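Long-range contacts in cupin domain-containing protein (Rhodopseudomonas palustris, PDB 3LAG), which is of unknown function but belongs to the cupin family and binds metal ions, with nickel held in the barrel: residues V19-L24 against E86-E91; A5-I10 against R23-S28; H32-M37 against G74-V79. One frame throughout, in Å; residues are numbered along the deposited sequence.

Contact 1 (V19-L24 against E86-E91); sequences VTEWRL and EIVFLE
W22 lays its CB over one face of the F89 ring, 3.7 Å from the ring centroid, a CH-pi contact. The indole and phenyl planes are near parallel (22°) but slid so far apart that the rings barely overlap. F89 CG sits between the backbone N and the carbonyl carbon (chi1 58°), and CZ of its ring comes nearest to W22 CB. One water joins W22 to E91: it accepts from W22 NE1 at 2.9 Å and donates to E91 OE2 at 2.6 Å. L24 and I87 extend this face, meeting CB to CB at 4.1 Å.

R23 and E86 meet on the other side of the pair. R23 NH1 donates to E86 OE2 at 2.9 Å, the acceptor lying in the guanidinium plane while NH1 stands above the carboxylate plane. In the E21 conformer described, R23 NE also forms a salt bridge, to E21 OE2 at 2.9 Å, and two carboxylates then grip one guanidinium. V88 CG1 lies over a face of that group. Beyond E21, V19 CG1 packs on L90 CD2.

Six backbone hydrogen bonds, two each from the pairs T20-E91, W22-F89 and L24-I87, fix the register. The strand axes run 162° apart, the geometry of an antiparallel ladder in the beta barrel of a cupin.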
ATOM      1  N   VAL B  19      -9.200  -0.536   1.583  1.00  7.32           N
ATOM      2  CA  VAL B  19      -8.113  -0.629   0.616  1.00  7.18           C
ATOM      3  C   VAL B  19      -8.685  -1.062  -0.726  1.00  7.82           C
ATOM      4  O   VAL B  19      -9.270  -2.136  -0.825  1.00  7.91           O
ATOM      5  CB  VAL B  19      -7.033  -1.621   1.072  1.00  8.00           C
ATOM      6  CG1 VAL B  19      -5.923  -1.651   0.052  1.00  9.05           C
ATOM      7  CG2 VAL B  19      -6.483  -1.224   2.435  1.00  9.64           C
ATOM      8  N   THR B  20      -8.533  -0.203  -1.732  1.00  7.41           N
ATOM      9  CA  THR B  20      -9.024  -0.468  -3.079  1.00  7.77           C
ATOM     10  C   THR B  20      -7.888  -0.468  -4.076  1.00  7.34           C
ATOM     11  O   THR B  20      -7.085   0.465  -4.122  1.00  7.89           O
ATOM     12  CB  THR B  20     -10.038   0.602  -3.529  1.00  8.08           C
ATOM     13  OG1 THR B  20     -11.076   0.709  -2.550  1.00  8.69           O
ATOM     14  CG2 THR B  20     -10.661   0.250  -4.875  1.00  8.83           C
ATOM     15  N   GLU B  21      -7.829  -1.528  -4.872  1.00  7.46           N
ATOM     16  CA  GLU B  21      -6.907  -1.602  -5.993  0.50  8.15           C
ATOM     17  C   GLU B  21      -7.560  -0.999  -7.229  1.00  7.83           C
ATOM     18  O   GLU B  21      -8.636  -1.435  -7.646  1.00  7.99           O
ATOM     19  CB  GLU B  21      -6.532  -3.057  -6.269  0.50  8.89           C
ATOM     20  CG  GLU B  21      -5.603  -3.242  -7.447  0.50 11.90           C
ATOM     21  CD  GLU B  21      -5.302  -4.704  -7.692  0.50 14.74           C
ATOM     22  OE1 GLU B  21      -5.931  -5.558  -7.029  0.50 15.75           O
ATOM     23  OE2 GLU B  21      -4.435  -5.005  -8.535  0.50 14.62           O
ATOM     24  N   TRP B  22      -6.901   0.004  -7.806  1.00  6.83           N
ATOM     25  CA  TRP B  22      -7.366   0.648  -9.030  1.00  6.96           C
ATOM     26  C   TRP B  22      -6.496   0.236 -10.201  1.00  7.11           C
ATOM     27  O   TRP B  22      -5.271   0.285 -10.122  1.00  7.56           O
ATOM     28  CB  TRP B  22      -7.352   2.179  -8.886  1.00  7.52           C
ATOM     29  CG  TRP B  22      -8.445   2.671  -7.994  1.00  7.78           C
ATOM     30  CD1 TRP B  22      -8.367   2.939  -6.653  1.00  7.93           C
ATOM     31  CD2 TRP B  22      -9.801   2.923  -8.371  1.00  8.65           C
ATOM     32  NE1 TRP B  22      -9.593   3.348  -6.175  1.00  9.52           N
ATOM     33  CE2 TRP B  22     -10.487   3.355  -7.214  1.00  9.45           C
ATOM     34  CE3 TRP B  22     -10.502   2.834  -9.581  1.00  9.79           C
ATOM     35  CZ2 TRP B  22     -11.840   3.687  -7.229  1.00 11.23           C
ATOM     36  CZ3 TRP B  22     -11.848   3.169  -9.595  1.00 12.09           C
ATOM     37  CH2 TRP B  22     -12.502   3.593  -8.426  1.00 11.74           C
ATOM     38  N   ARG B  23      -7.143  -0.185 -11.283  1.00  7.06           N
ATOM     39  CA  ARG B  23      -6.452  -0.511 -12.524  1.00  8.39           C
ATOM     40  C   ARG B  23      -7.077   0.296 -13.640  1.00  8.04           C
ATOM     41  O   ARG B  23      -8.277   0.191 -13.906  1.00  8.76           O
ATOM     42  CB  ARG B  23      -6.557  -2.007 -12.827  1.00 10.27           C
ATOM     43  CG  ARG B  23      -5.717  -2.844 -11.904  1.00 11.22           C
ATOM     44  CD  ARG B  23      -5.819  -4.332 -12.219  1.00 13.72           C
ATOM     45  NE  ARG B  23      -4.836  -5.085 -11.452  1.00 16.37           N
ATOM     46  CZ  ARG B  23      -3.607  -5.365 -11.873  1.00 18.23           C
ATOM     47  NH1 ARG B  23      -3.192  -4.976 -13.072  1.00 16.60           N
ATOM     48  NH2 ARG B  23      -2.791  -6.056 -11.095  1.00 21.97           N
ATOM     49  N   LEU B  24      -6.260   1.119 -14.285  1.00  7.01           N
ATOM     50  CA  LEU B  24      -6.730   1.964 -15.372  1.00  7.43           C
ATOM     51  C   LEU B  24      -6.067   1.562 -16.674  1.00  7.80           C
ATOM     52  O   LEU B  24      -4.888   1.851 -16.902  1.00  7.28           O
ATOM     53  CB  LEU B  24      -6.461   3.442 -15.087  1.00  8.23           C
ATOM     54  CG  LEU B  24      -7.537   4.172 -14.288  1.00 11.03           C
ATOM     55  CD1 LEU B  24      -7.555   3.718 -12.845  1.00 11.51           C
ATOM     56  CD2 LEU B  24      -7.298   5.667 -14.383  1.00 13.75           C
ATOM     57  N   GLU B  86      -0.860   0.407 -18.633  1.00  8.98           N
ATOM     58  CA  GLU B  86      -1.821   0.270 -17.553  1.00  8.95           C
ATOM     59  C   GLU B  86      -1.299   0.995 -16.318  1.00  7.74           C
ATOM     60  O   GLU B  86      -0.117   0.897 -15.979  1.00  8.06           O
ATOM     61  CB  GLU B  86      -2.047  -1.208 -17.225  1.00 10.14           C
ATOM     62  CG  GLU B  86      -3.171  -1.443 -16.211  1.00 11.20           C
ATOM     63  CD  GLU B  86      -3.289  -2.897 -15.762  1.00 15.15           C
ATOM     64  OE1 GLU B  86      -2.334  -3.669 -15.983  1.00 18.35           O
ATOM     65  OE2 GLU B  86      -4.335  -3.272 -15.178  1.00 15.30           O
ATOM     66  N   ILE B  87      -2.181   1.742 -15.660  1.00  7.49           N
ATOM     67  CA  ILE B  87      -1.861   2.400 -14.401  1.00  7.09           C
ATOM     68  C   ILE B  87      -2.450   1.572 -13.266  1.00  7.20           C
ATOM     69  O   ILE B  87      -3.594   1.134 -13.357  1.00  7.27           O
ATOM     70  CB  ILE B  87      -2.442   3.835 -14.389  1.00  7.48           C
ATOM     71  CG1 ILE B  87      -1.610   4.737 -15.310  1.00  7.87           C
ATOM     72  CG2 ILE B  87      -2.514   4.381 -12.968  1.00  8.84           C
ATOM     73  CD1 ILE B  87      -2.208   6.120 -15.503  1.00  8.38           C
ATOM     74  N   VAL B  88      -1.667   1.330 -12.215  1.00  6.88           N
ATOM     75  CA  VAL B  88      -2.124   0.521 -11.093  1.00  7.38           C
ATOM     76  C   VAL B  88      -1.675   1.148  -9.789  1.00  6.53           C
ATOM     77  O   VAL B  88      -0.506   1.462  -9.602  1.00  6.52           O
ATOM     78  CB  VAL B  88      -1.568  -0.909 -11.152  1.00  9.13           C
ATOM     79  CG1 VAL B  88      -2.204  -1.757 -10.057  1.00 10.30           C
ATOM     80  CG2 VAL B  88      -1.811  -1.527 -12.533  1.00 11.29           C
ATOM     81  N   PHE B  89      -2.624   1.339  -8.881  1.00  6.35           N
ATOM     82  CA  PHE B  89      -2.306   1.856  -7.562  1.00  6.39           C
ATOM     83  C   PHE B  89      -3.335   1.368  -6.565  1.00  6.06           C
ATOM     84  O   PHE B  89      -4.467   1.049  -6.934  1.00  6.79           O
ATOM     85  CB  PHE B  89      -2.235   3.391  -7.545  1.00  6.56           C
ATOM     86  CG  PHE B  89      -3.499   4.068  -7.983  1.00  7.05           C
ATOM     87  CD1 PHE B  89      -4.443   4.491  -7.058  1.00  7.76           C
ATOM     88  CD2 PHE B  89      -3.724   4.337  -9.323  1.00  7.75           C
ATOM     89  CE1 PHE B  89      -5.605   5.132  -7.468  1.00  9.85           C
ATOM     90  CE2 PHE B  89      -4.887   4.978  -9.736  1.00 10.05           C
ATOM     91  CZ  PHE B  89      -5.822   5.376  -8.802  1.00 10.20           C
ATOM     92  N   LEU B  90      -2.923   1.292  -5.307  1.00  6.40           N
ATOM     93  CA  LEU B  90      -3.841   1.048  -4.211  1.00  7.04           C
ATOM     94  C   LEU B  90      -4.159   2.371  -3.540  1.00  7.33           C
ATOM     95  O   LEU B  90      -3.308   3.255  -3.417  1.00  8.36           O
ATOM     96  CB  LEU B  90      -3.263   0.045  -3.199  1.00  8.95           C
ATOM     97  CG  LEU B  90      -3.501  -1.441  -3.515  1.00 11.71           C
ATOM     98  CD1 LEU B  90      -2.985  -1.849  -4.879  1.00 14.52           C
ATOM     99  CD2 LEU B  90      -2.892  -2.319  -2.425  1.00 12.78           C
ATOM    100  N   GLU B  91      -5.411   2.515  -3.146  1.00  7.84           N
ATOM    101  CA  GLU B  91      -5.843   3.662  -2.387  1.00  9.05           C
ATOM    102  C   GLU B  91      -6.357   3.179  -1.044  1.00  7.72           C
ATOM    103  O   GLU B  91      -7.235   2.313  -0.967  1.00  8.33           O
ATOM    104  CB  GLU B  91      -6.943   4.364  -3.138  1.00 12.18           C
ATOM    105  CG  GLU B  91      -6.917   5.842  -2.945  1.00 17.22           C
ATOM    106  CD  GLU B  91      -7.626   6.555  -4.053  1.00 17.52           C
ATOM    107  OE1 GLU B  91      -6.945   7.187  -4.892  1.00 18.37           O
ATOM    108  OE2 GLU B  91      -8.864   6.460  -4.082  1.00 16.59           O
TER
HETATM  109  O   HOH W   1     -10.261   2.640  -0.826  1.00 12.62           O
HETATM  110  O   HOH W   2     -10.226   4.307  -3.532  1.00 14.26           O

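Contact 2 (A5-I10 against R23-S28)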
ATOM      1  N   ALA B   5     -13.995   2.158 -18.689  1.00  9.49           N
ATOM      2  CA  ALA B   5     -14.147   2.277 -17.246  1.00 10.07           C
ATOM      3  C   ALA B   5     -12.867   1.881 -16.507  1.00  9.62           C
ATOM      4  O   ALA B   5     -12.201   0.918 -16.873  1.00 10.53           O
ATOM      5  CB  ALA B   5     -15.321   1.439 -16.768  1.00 11.63           C
ATOM      6  N   ALA B   6     -12.523   2.639 -15.473  1.00  8.64           N
ATOM      7  CA  ALA B   6     -11.484   2.207 -14.551  1.00  9.31           C
ATOM      8  C   ALA B   6     -11.985   0.962 -13.826  1.00  9.29           C
ATOM      9  O   ALA B   6     -13.189   0.822 -13.592  1.00 11.37           O
ATOM     10  CB  ALA B   6     -11.184   3.305 -13.561  1.00  9.73           C
ATOM     11  N   LYS B   7     -11.071   0.070 -13.457  1.00  9.89           N
ATOM     12  CA  LYS B   7     -11.424  -1.114 -12.690  1.00 10.61           C
ATOM     13  C   LYS B   7     -11.021  -0.912 -11.238  1.00  9.93           C
ATOM     14  O   LYS B   7      -9.962  -0.342 -10.950  1.00  9.69           O
ATOM     15  CB  LYS B   7     -10.692  -2.331 -13.251  1.00 13.34           C
ATOM     16  CG  LYS B   7     -10.950  -2.608 -14.721  1.00 16.02           C
ATOM     17  CD  LYS B   7     -10.020  -3.710 -15.230  1.00 19.48           C
ATOM     18  CE  LYS B   7     -10.026  -3.808 -16.749  1.00 22.83           C
ATOM     19  NZ  LYS B   7      -9.006  -4.780 -17.240  1.00 26.28           N
ATOM     20  N   SER B   8     -11.859  -1.391 -10.323  1.00 10.01           N
ATOM     21  CA  SER B   8     -11.529  -1.342  -8.902  1.00 11.16           C
ATOM     22  C   SER B   8     -11.874  -2.650  -8.191  1.00 10.67           C
ATOM     23  O   SER B   8     -12.845  -3.310  -8.539  1.00 12.71           O
ATOM     24  CB  SER B   8     -12.238  -0.174  -8.212  1.00 13.39           C
ATOM     25  OG  SER B   8     -13.639  -0.345  -8.261  1.00 16.49           O
ATOM     26  N   GLU B   9     -11.056  -3.012  -7.207  1.00  9.25           N
ATOM     27  CA  GLU B   9     -11.291  -4.179  -6.366  1.00  9.95           C
ATOM     28  C   GLU B   9     -11.044  -3.779  -4.919  1.00  8.90           C
ATOM     29  O   GLU B   9      -9.956  -3.302  -4.564  1.00  8.78           O
ATOM     30  CB  GLU B   9     -10.359  -5.333  -6.729  1.00 11.84           C
ATOM     31  CG  GLU B   9     -10.569  -6.551  -5.841  1.00 15.02           C
ATOM     32  CD  GLU B   9      -9.288  -7.335  -5.553  1.00 21.01           C
ATOM     33  OE1 GLU B   9      -8.197  -6.907  -5.993  1.00 23.65           O
ATOM     34  OE2 GLU B   9      -9.378  -8.382  -4.872  1.00 22.12           O
ATOM     35  N   ILE B  10     -12.059  -3.961  -4.084  1.00  8.30           N
ATOM     36  CA  ILE B  10     -11.914  -3.663  -2.665  1.00  8.75           C
ATOM     37  C   ILE B  10     -11.258  -4.858  -1.982  1.00  8.94           C
ATOM     38  O   ILE B  10     -11.869  -5.914  -1.840  1.00 10.99           O
ATOM     39  CB  ILE B  10     -13.259  -3.283  -2.019  1.00  9.55           C
ATOM     40  CG1 ILE B  10     -13.795  -1.996  -2.659  1.00 11.20           C
ATOM     41  CG2 ILE B  10     -13.105  -3.073  -0.524  1.00 10.81           C
ATOM     42  CD1 ILE B  10     -15.227  -1.648  -2.313  1.00 12.73           C
ATOM     43  N   ARG B  23      -7.143  -0.185 -11.283  1.00  7.06           N
ATOM     44  CA  ARG B  23      -6.452  -0.511 -12.524  1.00  8.39           C
ATOM     45  C   ARG B  23      -7.077   0.296 -13.640  1.00  8.04           C
ATOM     46  O   ARG B  23      -8.277   0.191 -13.906  1.00  8.76           O
ATOM     47  CB  ARG B  23      -6.557  -2.007 -12.827  1.00 10.27           C
ATOM     48  CG  ARG B  23      -5.717  -2.844 -11.904  1.00 11.22           C
ATOM     49  CD  ARG B  23      -5.819  -4.332 -12.219  1.00 13.72           C
ATOM     50  NE  ARG B  23      -4.836  -5.085 -11.452  1.00 16.37           N
ATOM     51  CZ  ARG B  23      -3.607  -5.365 -11.873  1.00 18.23           C
ATOM     52  NH1 ARG B  23      -3.192  -4.976 -13.072  1.00 16.60           N
ATOM     53  NH2 ARG B  23      -2.791  -6.056 -11.095  1.00 21.97           N
ATOM     54  N   LEU B  24      -6.260   1.119 -14.285  1.00  7.01           N
ATOM     55  CA  LEU B  24      -6.730   1.964 -15.372  1.00  7.43           C
ATOM     56  C   LEU B  24      -6.067   1.562 -16.674  1.00  7.80           C
ATOM     57  O   LEU B  24      -4.888   1.851 -16.902  1.00  7.28           O
ATOM     58  CB  LEU B  24      -6.461   3.442 -15.087  1.00  8.23           C
ATOM     59  CG  LEU B  24      -7.537   4.172 -14.288  1.00 11.03           C
ATOM     60  CD1 LEU B  24      -7.555   3.718 -12.845  1.00 11.51           C
ATOM     61  CD2 LEU B  24      -7.298   5.667 -14.383  1.00 13.75           C
ATOM     62  N   PRO B  25      -6.829   0.892 -17.547  1.00  7.93           N
ATOM     63  CA  PRO B  25      -6.317   0.599 -18.890  1.00  9.08           C
ATOM     64  C   PRO B  25      -6.046   1.895 -19.666  1.00  8.03           C
ATOM     65  O   PRO B  25      -6.583   2.945 -19.338  1.00  6.89           O
ATOM     66  CB  PRO B  25      -7.486  -0.144 -19.544  1.00 10.56           C
ATOM     67  CG  PRO B  25      -8.256  -0.721 -18.413  1.00 11.37           C
ATOM     68  CD  PRO B  25      -8.157   0.295 -17.317  1.00  9.48           C
ATOM     69  N   PRO B  26      -5.226   1.828 -20.716  1.00  7.78           N
ATOM     70  CA  PRO B  26      -5.090   2.999 -21.591  1.00  7.96           C
ATOM     71  C   PRO B  26      -6.462   3.464 -22.078  1.00  7.44           C
ATOM     72  O   PRO B  26      -7.294   2.636 -22.452  1.00  7.91           O
ATOM     73  CB  PRO B  26      -4.242   2.474 -22.752  1.00  9.33           C
ATOM     74  CG  PRO B  26      -3.424   1.364 -22.113  1.00 10.34           C
ATOM     75  CD  PRO B  26      -4.349   0.718 -21.119  1.00  9.25           C
ATOM     76  N   GLY B  27      -6.702   4.771 -22.046  1.00  7.77           N
ATOM     77  CA  GLY B  27      -7.968   5.317 -22.504  1.00  8.83           C
ATOM     78  C   GLY B  27      -9.113   5.194 -21.512  1.00  8.11           C
ATOM     79  O   GLY B  27     -10.282   5.304 -21.892  1.00  9.66           O
ATOM     80  N   SER B  28      -8.795   4.964 -20.243  1.00  7.97           N
ATOM     81  CA  SER B  28      -9.826   4.833 -19.220  1.00  7.82           C
ATOM     82  C   SER B  28      -9.917   6.067 -18.323  1.00  7.58           C
ATOM     83  O   SER B  28      -9.039   6.942 -18.346  1.00  7.65           O
ATOM     84  CB  SER B  28      -9.578   3.582 -18.362  1.00  8.39           C
ATOM     85  OG  SER B  28      -8.432   3.724 -17.542  1.00  8.11           O
TER
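K7 and R23 form an antiparallel hydrogen-bonded pair at the open end of the beta hairpin made by strands 4-13 and 17-24 of the cupin fold. Each backbone serves the other as donor and acceptor: K7 N reaches R23 O at 2.8 Å with an N-H...O angle of 167°, and R23 N reaches K7 O at the same distance and 172°. The two side chains therefore leave the sheet on the same face, and their CB atoms lie 4.2 Å apart.

From there they diverge. K7 has the most surface buried here. Its CG stands anti to its own carbonyl carbon (chi1 -57°), and the chain beyond is extended, crossing P25 at a slant and bringing CE to 3.9 Å from P25 CG. The aliphatic part of the lysine thus supplies the contact with the proline. R23 is next in buried area, but its end leads away from 5-10, and its guanidinium is held by E21 and E86.

A6 is third, and its contact is apolar. Its methyl group meets the branched end of L24, with A6 CB 3.7 Å from L24 CD1, while the A6 backbone is hydrogen-bonded to A29 on strand 28-34. The segment 5-10 is consequently held from two neighbouring strands, 17-24 and 28-34.

Past L24 the chain reverses through a type II turn from P25 to S28, with G27 at positive phi. S28 CB comes back beside the 5-10 segment, 4.0 Å from A5 O. The S28 hydroxyl turns into the turn itself: OG donates to P25 O at 2.7 Å, in the carbonyl plane and on a lone pair.

Contact 3 (H32-M37 against G74-V79); sequences HHTHGM and GVQHDV. With NI (nickel (II) ion), chain F.
H33, H35 and H77 each bind the nickel ion through NE2 at 2.1 Å. A water at 2.4 Å is a fourth ligand, and two further atoms from outside the two segments also bind the metal. The H33 and H77 rings are set obliquely, their planes 72° apart, and H33 NE2 meets the H77 ring at its edge. H77 is clasped between valines: V79 CG2 lies over the centre of one face and V75 CG1 over the opposite face, nearer the rim. H33 and H35, a His-X-His pair at the end of strand 28-34, together with H77 of strand 76-80, correspond to the histidines of the classical cupin metal site inside the barrel.

Backbone hydrogen bonds align these ligands. H33 and H77 exchange a pair, H33 N to H77 O at 2.9 Å and H77 N to H33 O at 3.0 Å; further along, H35 N donates to V75 O and G74 N to H35 O. H33 ND1 is hydrogen-bonded to G31 O, which fixes the turn of this ligand.

On the other face of the strand pair the contacts are van der Waals: T34 CG2 lies alongside Q76, 3.6 Å from its OE1, and in the H32 conformer described H77 N lies 3.7 Å above one ring face, toward the rim.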
ATOM      1  N   HIS B  32     -15.359  11.681 -12.554  1.00  9.26           N
ATOM      2  CA  HIS B  32     -15.209  12.648 -11.478  0.50  9.06           C
ATOM      3  C   HIS B  32     -15.823  12.123 -10.190  1.00 10.32           C
ATOM      4  O   HIS B  32     -16.930  11.576 -10.188  1.00 10.29           O
ATOM      5  CB  HIS B  32     -15.872  13.968 -11.864  0.50 10.64           C
ATOM      6  CG  HIS B  32     -15.514  15.097 -10.953  0.50 13.79           C
ATOM      7  ND1 HIS B  32     -16.155  15.321  -9.754  0.50 16.22           N
ATOM      8  CD2 HIS B  32     -14.571  16.061 -11.062  0.50 14.15           C
ATOM      9  CE1 HIS B  32     -15.623  16.376  -9.165  0.50 15.30           C
ATOM     10  NE2 HIS B  32     -14.661  16.844  -9.938  0.50 15.79           N
ATOM     11  N   HIS B  33     -15.096  12.282  -9.090  1.00 10.44           N
ATOM     12  CA  HIS B  33     -15.581  11.830  -7.804  1.00 10.88           C
ATOM     13  C   HIS B  33     -14.990  12.739  -6.750  1.00 10.26           C
ATOM     14  O   HIS B  33     -14.030  13.462  -7.011  1.00 10.25           O
ATOM     15  CB  HIS B  33     -15.188  10.368  -7.561  1.00 11.51           C
ATOM     16  CG  HIS B  33     -13.718  10.116  -7.663  1.00 11.41           C
ATOM     17  ND1 HIS B  33     -13.085   9.871  -8.862  1.00 10.88           N
ATOM     18  CD2 HIS B  33     -12.751  10.095  -6.716  1.00 11.57           C
ATOM     19  CE1 HIS B  33     -11.794   9.692  -8.649  1.00  9.92           C
ATOM     20  NE2 HIS B  33     -11.568   9.822  -7.355  1.00 10.73           N
ATOM     21  N   THR B  34     -15.578  12.710  -5.567  1.00 11.65           N
ATOM     22  CA  THR B  34     -15.029  13.435  -4.440  1.00 13.30           C
ATOM     23  C   THR B  34     -14.578  12.447  -3.381  1.00 11.77           C
ATOM     24  O   THR B  34     -15.071  11.324  -3.295  1.00 13.52           O
ATOM     25  CB  THR B  34     -16.045  14.414  -3.835  1.00 16.91           C
ATOM     26  OG1 THR B  34     -17.081  13.681  -3.168  1.00 21.41           O
ATOM     27  CG2 THR B  34     -16.650  15.284  -4.927  1.00 17.62           C
ATOM     28  N   HIS B  35     -13.616  12.889  -2.585  1.00 10.36           N
ATOM     29  CA  HIS B  35     -13.046  12.089  -1.522  1.00  9.33           C
ATOM     30  C   HIS B  35     -13.566  12.552  -0.185  1.00  9.10           C
ATOM     31  O   HIS B  35     -13.347  13.699   0.206  1.00 10.09           O
ATOM     32  CB  HIS B  35     -11.534  12.172  -1.603  1.00  8.52           C
ATOM     33  CG  HIS B  35     -10.975  11.283  -2.655  1.00  9.53           C
ATOM     34  ND1 HIS B  35     -10.731   9.948  -2.425  1.00  9.22           N
ATOM     35  CD2 HIS B  35     -10.663  11.508  -3.950  1.00 10.15           C
ATOM     36  CE1 HIS B  35     -10.268   9.390  -3.526  1.00  9.73           C
ATOM     37  NE2 HIS B  35     -10.224  10.312  -4.471  1.00  9.60           N
ATOM     38  N   GLY B  36     -14.259  11.665   0.517  1.00  9.23           N
ATOM     39  CA  GLY B  36     -14.785  12.000   1.822  1.00 10.29           C
ATOM     40  C   GLY B  36     -13.908  11.540   2.968  1.00  9.98           C
ATOM     41  O   GLY B  36     -14.232  11.811   4.124  1.00 10.01           O
HETATM   42  N   MSE B  37     -12.809  10.853   2.638  1.00  9.56           N
HETATM   43  CA  MSE B  37     -11.883  10.318   3.631  1.00  9.46           C
HETATM   44  C   MSE B  37     -10.456  10.676   3.254  1.00  8.44           C
HETATM   45  O   MSE B  37     -10.090  10.633   2.077  1.00  8.30           O
HETATM   46  CB  MSE B  37     -12.008   8.793   3.729  1.00  9.08           C
HETATM   47  CG  MSE B  37     -13.296   8.305   4.359  1.00 11.03           C
HETATM   48 SE   MSE B  37     -13.467   6.413   4.300  0.65 12.80          SE
HETATM   49  CE  MSE B  37     -14.245   6.269   2.525  1.00 13.68           C
ATOM     50  N   GLY B  74     -11.637  15.969   0.599  1.00  9.71           N
ATOM     51  CA  GLY B  74     -11.947  17.223  -0.051  1.00 10.67           C
ATOM     52  C   GLY B  74     -11.427  17.216  -1.469  1.00 10.25           C
ATOM     53  O   GLY B  74     -11.844  18.018  -2.286  1.00 10.52           O
ATOM     54  N   VAL B  75     -10.497  16.319  -1.772  1.00 10.17           N
ATOM     55  CA  VAL B  75     -10.035  16.191  -3.147  1.00 10.90           C
ATOM     56  C   VAL B  75     -11.219  15.864  -4.045  1.00 10.46           C
ATOM     57  O   VAL B  75     -12.029  14.997  -3.718  1.00 11.59           O
ATOM     58  CB  VAL B  75      -8.947  15.099  -3.284  1.00 12.53           C
ATOM     59  CG1 VAL B  75      -8.694  14.749  -4.751  1.00 13.19           C
ATOM     60  CG2 VAL B  75      -7.659  15.556  -2.609  1.00 13.18           C
ATOM     61  N   GLN B  76     -11.312  16.581  -5.164  1.00 11.34           N
ATOM     62  CA  GLN B  76     -12.348  16.370  -6.176  1.00 13.23           C
ATOM     63  C   GLN B  76     -11.649  16.274  -7.516  1.00 10.95           C
ATOM     64  O   GLN B  76     -10.959  17.208  -7.927  1.00 11.77           O
ATOM     65  CB  GLN B  76     -13.326  17.553  -6.237  1.00 17.06           C
ATOM     66  CG  GLN B  76     -14.029  17.895  -4.944  1.00 20.63           C
ATOM     67  CD  GLN B  76     -15.078  18.983  -5.135  1.00 23.87           C
ATOM     68  OE1 GLN B  76     -16.240  18.811  -4.769  1.00 26.83           O
ATOM     69  NE2 GLN B  76     -14.673  20.104  -5.721  1.00 26.78           N
ATOM     70  N   HIS B  77     -11.815  15.159  -8.216  1.00  9.79           N
ATOM     71  CA  HIS B  77     -11.085  14.990  -9.464  1.00  9.93           C
ATOM     72  C   HIS B  77     -11.654  13.864 -10.317  1.00  7.18           C
ATOM     73  O   HIS B  77     -12.381  12.998  -9.819  1.00  8.68           O
ATOM     74  CB  HIS B  77      -9.566  14.788  -9.207  1.00 11.52           C
ATOM     75  CG  HIS B  77      -9.222  13.570  -8.398  1.00 10.75           C
ATOM     76  ND1 HIS B  77      -7.965  13.371  -7.863  1.00 11.74           N
ATOM     77  CD2 HIS B  77      -9.956  12.491  -8.034  1.00 11.67           C
ATOM     78  CE1 HIS B  77      -7.941  12.226  -7.208  1.00 12.67           C
ATOM     79  NE2 HIS B  77      -9.131  11.665  -7.306  1.00 13.47           N
ATOM     80  N   ASP B  78     -11.303  13.890 -11.597  1.00  8.72           N
ATOM     81  CA  ASP B  78     -11.407  12.706 -12.451  1.00  8.85           C
ATOM     82  C   ASP B  78      -9.981  12.250 -12.696  1.00  9.29           C
ATOM     83  O   ASP B  78      -9.107  13.079 -12.903  1.00 10.24           O
ATOM     84  CB  ASP B  78     -12.063  13.074 -13.783  1.00  9.13           C
ATOM     85  CG  ASP B  78     -12.284  11.876 -14.701  1.00  9.10           C
ATOM     86  OD1 ASP B  78     -12.257  10.714 -14.237  1.00  9.82           O
ATOM     87  OD2 ASP B  78     -12.536  12.138 -15.896  1.00 10.74           O
ATOM     88  N   VAL B  79      -9.733  10.950 -12.658  1.00  8.32           N
ATOM     89  CA  VAL B  79      -8.406  10.440 -12.937  1.00  9.53           C
ATOM     90  C   VAL B  79      -8.480   9.576 -14.188  1.00  8.46           C
ATOM     91  O   VAL B  79      -9.371   8.739 -14.326  1.00  8.85           O
ATOM     92  CB  VAL B  79      -7.858   9.686 -11.731  1.00 11.95           C
ATOM     93  CG1 VAL B  79      -6.685   8.820 -12.121  1.00 15.39           C
ATOM     94  CG2 VAL B  79      -7.493  10.696 -10.636  1.00 11.40           C
TER
HETATM   95 NI    NI F  98      -9.692   9.800  -6.458  0.90 10.16          NI
HETATM   96  O   HOH W   3     -10.170   7.556  -5.951  1.00 12.08           O

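Overall arrangement
All three contacts belong to one mixed sheet. Contacts 1 and 2 share strand 17-24, with residues R23 and L24 common to both, and their centres lie about 7 Å apart; strand 17-24 therefore has 87-94 on one side and 4-13 on the other. Contact 3 pairs 28-34, the other neighbour of 4-13, with 76-80, about 15 Å and 16 Å between centres from contacts 1 and 2. Along the chain contact 2 closes before contact 3 opens, and contact 1 spans contact 3. E91 OE2 is 3.3 Å from H35 CE1, so contact 1 borders the nickel site. Separately, L24 CD2 packs 3.7 Å from V79 O, joining contacts 1 and 2 to contact 3.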